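Local coordinates for acetyl-CoA hydrolase/transferase family protein (Porphyromonas gingivalis, PDB 2NVV) that probably hydrolyses acetyl-CoA or transfers its CoA group between carboxylic acids, as a zinc-binding member of the acetyl-CoA hydrolase/transferase family, at the interface of chains A and B. Coordinates in Å, arbitrary orientation; residue numbers count along the deposited sequence, not the author numbering. Chains: chain A/B, Acetyl-CoA hydrolase/transferase family protein.

Four patches sample the two-fold interface of the deposited dimer, and each has a twin with the chains exchanged. Contact 2, where zinc-binding residues of both chains converge, and contact 3, an apolar core, have C-alpha centres about 14 Å apart. They draw on the same stretches of chain: residues 408 to 417 and 467 to 476. Between the same centres, contact 1, an aromatic cluster, lies about 26 Å from contact 2 and 36 Å from contact 3, and contact 4, a small polar patch, 22 Å from contact 3. All four centres lie about 20 to 28 Å from the predicted catalytic A:Glu284, which no patch includes.

Contact 1: the interface of chains A and B. Residues chain A 246-247, 249, 346, 387; chain B 114, 116, 179.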
# COMPACT_ATOMS: atom_id res chain seq x y z
N GLY A 246 24.94 -5.89 -6.18
CA GLY A 246 24.77 -4.45 -6.29
C GLY A 246 23.34 -3.96 -6.12
O GLY A 246 23.04 -2.80 -6.40
N ARG A 247 22.46 -4.84 -5.65
CA ARG A 247 21.06 -4.48 -5.47
C ARG A 247 20.71 -4.02 -4.05
O ARG A 247 19.57 -3.69 -3.77
CB ARG A 247 20.16 -5.63 -5.91
CG ARG A 247 19.89 -5.62 -7.42
CD ARG A 247 19.29 -6.92 -7.88
NE ARG A 247 20.29 -7.72 -8.58
CZ ARG A 247 20.46 -9.03 -8.40
NH1 ARG A 247 21.40 -9.68 -9.09
NH2 ARG A 247 19.71 -9.69 -7.53
N PRO A 249 22.91 -1.77 -0.88
CA PRO A 249 24.20 -1.14 -0.54
C PRO A 249 25.06 -2.02 0.36
O PRO A 249 24.55 -2.69 1.26
CB PRO A 249 23.79 0.19 0.13
CG PRO A 249 22.33 0.02 0.45
CD PRO A 249 21.78 -0.85 -0.64
N GLY A 346 14.99 2.93 3.57
CA GLY A 346 15.21 1.76 2.74
C GLY A 346 15.17 0.49 3.58
O GLY A 346 15.99 -0.42 3.42
N TYR A 387 12.50 -1.39 0.86
CA TYR A 387 13.50 -1.33 -0.20
C TYR A 387 13.25 -2.56 -1.06
O TYR A 387 13.24 -2.48 -2.28
CB TYR A 387 14.89 -1.38 0.44
CG TYR A 387 16.02 -0.98 -0.47
CD1 TYR A 387 16.69 -1.91 -1.25
CD2 TYR A 387 16.47 0.34 -0.49
CE1 TYR A 387 17.78 -1.55 -2.03
CE2 TYR A 387 17.56 0.72 -1.27
CZ TYR A 387 18.22 -0.23 -2.03
OH TYR A 387 19.31 0.14 -2.79
N TYR B 114 18.28 1.77 -7.69
CA TYR B 114 18.67 0.66 -6.82
C TYR B 114 19.26 -0.50 -7.63
O TYR B 114 19.89 -1.40 -7.08
CB TYR B 114 17.46 0.15 -6.04
CG TYR B 114 16.88 1.16 -5.06
CD1 TYR B 114 17.56 2.34 -4.76
CD2 TYR B 114 15.66 0.93 -4.42
CE1 TYR B 114 17.04 3.26 -3.86
CE2 TYR B 114 15.14 1.84 -3.52
CZ TYR B 114 15.83 3.01 -3.24
OH TYR B 114 15.32 3.93 -2.36
N PHE B 116 17.36 -2.53 -9.51
CA PHE B 116 16.37 -3.61 -9.57
C PHE B 116 16.04 -4.08 -10.98
O PHE B 116 15.78 -5.26 -11.20
CB PHE B 116 15.10 -3.18 -8.84
CG PHE B 116 15.27 -3.05 -7.35
CD1 PHE B 116 16.47 -3.40 -6.73
CD2 PHE B 116 14.22 -2.59 -6.56
CE1 PHE B 116 16.62 -3.29 -5.34
CE2 PHE B 116 14.36 -2.48 -5.17
CZ PHE B 116 15.56 -2.83 -4.55
N PRO B 179 18.95 5.58 0.13
CA PRO B 179 19.40 5.05 1.42
C PRO B 179 20.83 4.48 1.36
O PRO B 179 21.30 3.99 0.33
CB PRO B 179 18.33 4.00 1.76
CG PRO B 179 17.70 3.67 0.46
CD PRO B 179 17.66 4.99 -0.26
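CG of A:Tyr387 stands anti to the backbone N (chi1 -164°) and CG of B:Tyr114 anti to the carbonyl carbon (chi1 -64°), and with these torsions the two rings lie face to face. The two rings stack with centroids 4.0 Å apart and planes 17° from parallel. They are slipped, so that CE2 of A:Tyr387 sits over the centre of the B:Tyr114 ring, and the phenolic OH of A:Tyr387 comes to 3.4 Å from CD1 of B:Tyr114. B:Phe116 approaches the same face of A:Tyr387 that B:Tyr114 covers, but from the other flank and nearly perpendicular, with 86° between the ring planes. In this edge-to-face pair, CZ of B:Phe116 lies 3.6 Å from CE1 of A:Tyr387. The phenyl edge also points toward the carbonyl oxygen of A:Arg247, which lies in the plane of the B:Phe116 ring, with CE1 of B:Phe116 3.4 Å from that oxygen. Across the A:Tyr387 ring, B:Pro179 closes the opposite flank, its CG 3.4 Å from CE2 of A:Tyr387. The same CG packs more distantly on CA of A:Gly346. No hydrogen bond crosses here; shape and aromatic packing carry the patch. In the fold, A:Tyr387 follows helix 379-385, while A:Gly246 and A:Gly346 follow helices 226-245 and 339-345; on the partner, B:Tyr114 comes directly after helix 108-113.

Contact 2: the interface of chains A and B. Residues chain A 415-417, 467-468; chain B 366, 369, 411-413.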
# COMPACT_ATOMS: atom_id res chain seq x y z
N SER A 415 -0.63 -7.45 -2.73
CA SER A 415 -0.72 -7.73 -4.15
C SER A 415 0.60 -7.91 -4.90
O SER A 415 1.68 -7.57 -4.39
CB SER A 415 -1.52 -6.64 -4.85
OG SER A 415 -0.68 -5.54 -5.15
N GLU A 416 0.48 -8.45 -6.11
CA GLU A 416 1.60 -8.70 -7.00
C GLU A 416 2.49 -7.47 -7.18
O GLU A 416 3.67 -7.58 -7.47
CB GLU A 416 1.08 -9.13 -8.38
CG GLU A 416 0.06 -8.17 -8.99
CD GLU A 416 -0.28 -8.52 -10.43
OE1 GLU A 416 -1.25 -7.95 -10.99
OE2 GLU A 416 0.44 -9.36 -11.02
N HIS A 417 1.90 -6.29 -6.99
CA HIS A 417 2.61 -5.03 -7.15
C HIS A 417 3.43 -4.65 -5.93
O HIS A 417 4.24 -3.74 -5.98
CB HIS A 417 1.61 -3.90 -7.42
CG HIS A 417 0.65 -4.20 -8.53
ND1 HIS A 417 1.03 -4.28 -9.85
CD2 HIS A 417 -0.67 -4.52 -8.50
CE1 HIS A 417 -0.00 -4.63 -10.59
NE2 HIS A 417 -1.05 -4.78 -9.79
N GLN A 467 -3.33 -11.62 -19.60
CA GLN A 467 -2.18 -11.25 -18.78
C GLN A 467 -2.04 -12.20 -17.59
O GLN A 467 -0.94 -12.69 -17.30
CB GLN A 467 -2.36 -9.81 -18.30
CG GLN A 467 -1.48 -9.36 -17.15
CD GLN A 467 -0.05 -9.09 -17.55
OE1 GLN A 467 0.75 -8.63 -16.74
NE2 GLN A 467 0.29 -9.39 -18.80
N THR A 468 -3.14 -12.49 -16.91
CA THR A 468 -3.12 -13.37 -15.74
C THR A 468 -3.98 -14.62 -16.00
O THR A 468 -5.20 -14.53 -16.13
CB THR A 468 -3.64 -12.63 -14.48
OG1 THR A 468 -2.86 -11.44 -14.28
CG2 THR A 468 -3.55 -13.51 -13.25
N HIS B 366 -7.74 -5.78 -14.31
CA HIS B 366 -8.08 -6.96 -15.11
C HIS B 366 -9.54 -7.21 -15.35
O HIS B 366 -10.31 -7.32 -14.40
CB HIS B 366 -7.49 -8.21 -14.46
CG HIS B 366 -6.00 -8.29 -14.54
ND1 HIS B 366 -5.17 -7.32 -14.03
CD2 HIS B 366 -5.20 -9.24 -15.08
CE1 HIS B 366 -3.91 -7.67 -14.25
NE2 HIS B 366 -3.90 -8.82 -14.88
N GLY B 369 -10.68 -10.72 -14.46
CA GLY B 369 -9.50 -11.19 -13.77
C GLY B 369 -8.34 -11.69 -14.62
O GLY B 369 -7.33 -12.11 -14.07
N HIS B 411 -9.83 -9.79 -9.60
CA HIS B 411 -8.44 -9.35 -9.50
C HIS B 411 -8.37 -8.25 -8.44
O HIS B 411 -9.06 -7.24 -8.54
CB HIS B 411 -7.95 -8.78 -10.84
CG HIS B 411 -6.50 -8.43 -10.83
ND1 HIS B 411 -5.51 -9.38 -10.86
CD2 HIS B 411 -5.87 -7.23 -10.78
CE1 HIS B 411 -4.33 -8.78 -10.84
NE2 HIS B 411 -4.52 -7.48 -10.79
N HIS B 412 -7.52 -8.46 -7.44
CA HIS B 412 -7.37 -7.49 -6.36
C HIS B 412 -6.24 -6.50 -6.56
O HIS B 412 -5.07 -6.87 -6.62
CB HIS B 412 -7.16 -8.22 -5.03
CG HIS B 412 -8.33 -9.05 -4.59
ND1 HIS B 412 -8.99 -8.85 -3.40
CD2 HIS B 412 -8.95 -10.09 -5.19
CE1 HIS B 412 -9.97 -9.73 -3.28
NE2 HIS B 412 -9.97 -10.50 -4.35
N ASP B 413 -6.59 -5.22 -6.67
CA ASP B 413 -5.60 -4.16 -6.80
C ASP B 413 -5.53 -3.33 -5.51
O ASP B 413 -4.46 -2.87 -5.12
CB ASP B 413 -5.93 -3.27 -8.00
CG ASP B 413 -5.54 -3.91 -9.31
OD1 ASP B 413 -4.39 -4.36 -9.40
OD2 ASP B 413 -6.37 -3.96 -10.24
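Residues that bind zinc converge from both chains: A:Glu416 and A:His417 face B:His411 and B:Asp413, and probably share one ion. The carboxylate of A:Glu416 reaches down an extended chain and places OE1 at the edge of the B:His411 imidazole, in its plane, 3.3 Å from NE2. The carboxylate and ring planes are 70° apart. On the other side of the cluster, NE2 of A:His417 lies 3.4 Å from OD1 of B:Asp413, and NE2 of B:His411 lies 4.5 Å from NE2 of A:His417. OE1 of A:Glu416 and OD1 of B:Asp413, 5.0 Å apart, would repel each other; the metal would be expected to offset this.

Hydrogen bonding adds a separate link. The hydroxyl OG1 of A:Thr468, anti to its carbonyl carbon (chi1 -56°), is hydrogen-bonded to NE2 of B:His366 at 2.9 Å, the two side chains meeting at about a right angle. Within chain A, the backbone N of A:His417 donates to OG of A:Ser415 at 3.3 Å.

Packing probably helps to position these residues. ND1 of B:His366 lies over the centre of the B:His411 ring, while CG of A:Glu416 covers a face of the A:His417 ring. CG of A:Gln467 rests near the same B:His366 imidazole. With ligands drawn from both chains, the site probably ties the subunits together; its centre lies about 25 Å from A:Glu284, which would fit a structural role for the metal.

Contact 3: the interface of chains A and B. Residues chain A 408, 410, 472, 475-476, 480; chain B 408, 472, 475-476.
The rings of A:Phe476 and B:Phe476 form the centre of this apolar core, each ring held between both chains. One face of A:Phe476 carries B:Leu472, whose branching carbon CG stands 3.9 Å from the ring centroid in a CH-pi contact, displaced toward the rim. The opposite face is covered by SG of its own neighbour A:Cys475, also toward the rim. At the edge, in plane, lies the selenium of B:Met408, a selenomethionine, 3.7 Å from CZ of A:Phe476. The B:Phe476 ring is surrounded in the same way by A:Leu472, B:Cys475 and A:Met408, as the two-fold relation requires.

The phenylalanine and selenomethionine side chains reach toward each other tip to tip, whereas each leucine crosses its phenylalanine at about a right angle. CG of the selenomethionine is anti to the backbone N (chi1 -171° in A:Met408), and the chain then bends at its last torsion beside the ring. Each cysteine serves both rings: SG of A:Cys475 covers its neighbour's face and also touches CE1 of B:Phe476 at 3.4 Å. The thiols thus help fill the space between the rings in this patch. No hydrogen bond crosses this patch, which is held by van der Waals packing just ahead of helix 477-484. Where the two phenyl rings themselves meet, CE1 of A:Phe476 is 3.7 Å from CE1 of B:Phe476.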
# COMPACT_ATOMS: atom_id res chain seq x y z
N MSE A 408 -4.85 -19.31 -6.42
CA MSE A 408 -5.27 -17.96 -6.03
C MSE A 408 -5.47 -17.95 -4.52
O MSE A 408 -6.03 -18.90 -3.97
CB MSE A 408 -6.58 -17.57 -6.71
CG MSE A 408 -6.95 -16.11 -6.50
SE MSE A 408 -8.77 -15.65 -7.01
CE MSE A 408 -8.53 -15.29 -8.91
N ALA A 410 -7.17 -17.27 -1.08
CA ALA A 410 -8.56 -17.13 -0.65
C ALA A 410 -8.85 -15.77 -0.03
O ALA A 410 -10.00 -15.42 0.21
CB ALA A 410 -8.90 -18.23 0.34
N LEU A 472 -11.26 -18.85 -13.28
CA LEU A 472 -12.35 -18.62 -12.34
C LEU A 472 -13.23 -19.84 -12.06
O LEU A 472 -13.98 -19.84 -11.08
CB LEU A 472 -13.21 -17.45 -12.82
CG LEU A 472 -12.84 -16.08 -12.21
CD1 LEU A 472 -11.32 -15.85 -12.24
CD2 LEU A 472 -13.58 -14.99 -12.98
N CYS A 475 -9.98 -21.87 -9.69
CA CYS A 475 -8.85 -21.24 -8.97
C CYS A 475 -8.81 -21.59 -7.48
O CYS A 475 -7.76 -21.48 -6.85
CB CYS A 475 -8.89 -19.72 -9.13
SG CYS A 475 -10.43 -18.93 -8.63
N PHE A 476 -9.95 -22.01 -6.93
CA PHE A 476 -10.03 -22.36 -5.51
C PHE A 476 -10.17 -23.85 -5.27
O PHE A 476 -10.55 -24.28 -4.17
CB PHE A 476 -11.20 -21.63 -4.85
CG PHE A 476 -10.99 -20.15 -4.70
CD1 PHE A 476 -12.01 -19.25 -4.99
CD2 PHE A 476 -9.77 -19.66 -4.26
CE1 PHE A 476 -11.81 -17.88 -4.84
CE2 PHE A 476 -9.57 -18.29 -4.10
CZ PHE A 476 -10.59 -17.40 -4.40
N GLN A 480 -10.99 -25.97 -1.92
CA GLN A 480 -12.18 -26.79 -2.00
C GLN A 480 -11.85 -28.24 -1.71
O GLN A 480 -12.58 -28.90 -0.98
CB GLN A 480 -12.83 -26.67 -3.38
CG GLN A 480 -13.61 -25.39 -3.60
CD GLN A 480 -14.15 -25.28 -5.02
OE1 GLN A 480 -15.18 -24.65 -5.26
NE2 GLN A 480 -13.44 -25.87 -5.97
N MSE B 408 -16.86 -11.19 -5.17
CA MSE B 408 -15.41 -11.10 -5.01
C MSE B 408 -14.83 -10.58 -6.32
O MSE B 408 -15.25 -11.02 -7.40
CB MSE B 408 -14.81 -12.46 -4.69
CG MSE B 408 -13.33 -12.39 -4.33
SE MSE B 408 -12.39 -14.12 -4.32
CE MSE B 408 -12.78 -14.65 -2.49
N LEU B 472 -16.24 -19.77 -1.39
CA LEU B 472 -15.32 -20.24 -2.41
C LEU B 472 -15.92 -21.13 -3.50
O LEU B 472 -15.29 -21.33 -4.54
CB LEU B 472 -14.13 -20.95 -1.73
CG LEU B 472 -12.88 -20.07 -1.51
CD1 LEU B 472 -13.26 -18.72 -0.91
CD2 LEU B 472 -11.89 -20.82 -0.62
N CYS B 475 -18.15 -17.66 -5.32
CA CYS B 475 -17.82 -16.24 -5.25
C CYS B 475 -17.63 -15.60 -6.64
O CYS B 475 -17.71 -14.38 -6.78
CB CYS B 475 -16.56 -16.02 -4.40
SG CYS B 475 -15.09 -16.98 -4.88
N PHE B 476 -17.37 -16.42 -7.65
CA PHE B 476 -17.18 -15.91 -9.02
C PHE B 476 -18.35 -16.23 -9.96
O PHE B 476 -18.22 -16.14 -11.18
CB PHE B 476 -15.88 -16.46 -9.61
CG PHE B 476 -14.64 -15.88 -8.99
CD1 PHE B 476 -13.56 -16.70 -8.66
CD2 PHE B 476 -14.55 -14.52 -8.72
CE1 PHE B 476 -12.42 -16.17 -8.08
CE2 PHE B 476 -13.41 -13.98 -8.14
CZ PHE B 476 -12.34 -14.80 -7.82

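Contact 4: the interface of chains A and B. Residues chain A 98-101; chain B 435-436, 438.
B:Glu438 reaches out of the first turn of helix 436-446 to grip A:Ser99 in the short strand 99-100. From CB the side chain runs to a CG that is anti to the carbonyl carbon (chi1 -58°), and it stays extended from there; CB and CG serve as a spacer that carries the carboxylate toward chain A. The carboxylate carbon CD arrives 3.5 Å from OG of A:Ser99. Its two oxygens then take different partners. OE2 accepts a hydrogen bond of 2.8 Å from the hydroxyl OG of A:Ser99, which approaches from above the carboxylate plane, 43° out of it. OE1 turns back to its own chain and accepts from the backbone N of B:Asn435 at 2.9 Å, on the anti side and almost straight, with 175° at the hydrogen.

This second bond caps the start of the helix and restrains the carboxylate, probably setting OE2 for the serine. B:Asn435, just ahead of the helix, also faces strand 99-100, making this a small polar patch that ties the helix start to the partner. There, its CB lies 3.3 Å from the carbonyl oxygen of A:Tyr100.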
# COMPACT_ATOMS: atom_id res chain seq x y z
N THR A 98 -19.16 -10.04 17.44
CA THR A 98 -18.67 -8.68 17.65
C THR A 98 -18.09 -8.11 16.37
O THR A 98 -17.84 -8.86 15.41
CB THR A 98 -17.58 -8.61 18.73
OG1 THR A 98 -17.24 -7.24 18.99
CG2 THR A 98 -16.32 -9.33 18.28
N SER A 99 -17.90 -6.79 16.34
CA SER A 99 -17.34 -6.12 15.16
C SER A 99 -15.84 -5.89 15.29
O SER A 99 -15.37 -5.23 16.22
CB SER A 99 -18.01 -4.77 14.93
OG SER A 99 -19.38 -4.92 14.62
N TYR A 100 -15.11 -6.43 14.33
CA TYR A 100 -13.67 -6.28 14.29
C TYR A 100 -13.22 -5.82 12.91
O TYR A 100 -13.69 -6.31 11.88
CB TYR A 100 -13.00 -7.63 14.62
CG TYR A 100 -11.50 -7.65 14.43
CD1 TYR A 100 -10.66 -6.93 15.29
CD2 TYR A 100 -10.91 -8.39 13.40
CE1 TYR A 100 -9.27 -6.96 15.13
CE2 TYR A 100 -9.53 -8.42 13.24
CZ TYR A 100 -8.72 -7.71 14.11
OH TYR A 100 -7.35 -7.76 13.97
N PHE A 101 -12.30 -4.87 12.88
CA PHE A 101 -11.75 -4.43 11.61
C PHE A 101 -10.27 -4.16 11.79
O PHE A 101 -9.88 -3.29 12.56
CB PHE A 101 -12.51 -3.20 11.07
CG PHE A 101 -12.78 -2.12 12.10
CD1 PHE A 101 -13.76 -2.30 13.08
CD2 PHE A 101 -12.06 -0.93 12.08
CE1 PHE A 101 -14.01 -1.31 14.02
CE2 PHE A 101 -12.30 0.07 13.03
CZ PHE A 101 -13.28 -0.13 14.00
N ASN B 435 -16.85 -3.70 9.70
CA ASN B 435 -16.28 -5.01 9.45
C ASN B 435 -16.81 -5.46 8.08
O ASN B 435 -17.58 -4.73 7.43
CB ASN B 435 -16.68 -5.98 10.56
CG ASN B 435 -18.16 -6.30 10.58
OD1 ASN B 435 -18.62 -7.10 11.38
ND2 ASN B 435 -18.92 -5.68 9.68
N PRO B 436 -16.41 -6.64 7.61
CA PRO B 436 -16.87 -7.12 6.30
C PRO B 436 -18.39 -7.14 6.04
O PRO B 436 -18.84 -6.65 5.00
CB PRO B 436 -16.24 -8.50 6.19
CG PRO B 436 -14.95 -8.31 6.92
CD PRO B 436 -15.37 -7.55 8.15
N GLU B 438 -20.80 -5.51 7.69
CA GLU B 438 -21.38 -4.17 7.78
C GLU B 438 -21.08 -3.34 6.54
O GLU B 438 -21.92 -2.57 6.09
CB GLU B 438 -20.88 -3.45 9.03
CG GLU B 438 -21.20 -4.20 10.32
CD GLU B 438 -20.39 -3.72 11.50
OE1 GLU B 438 -19.21 -3.36 11.30
OE2 GLU B 438 -20.92 -3.72 12.64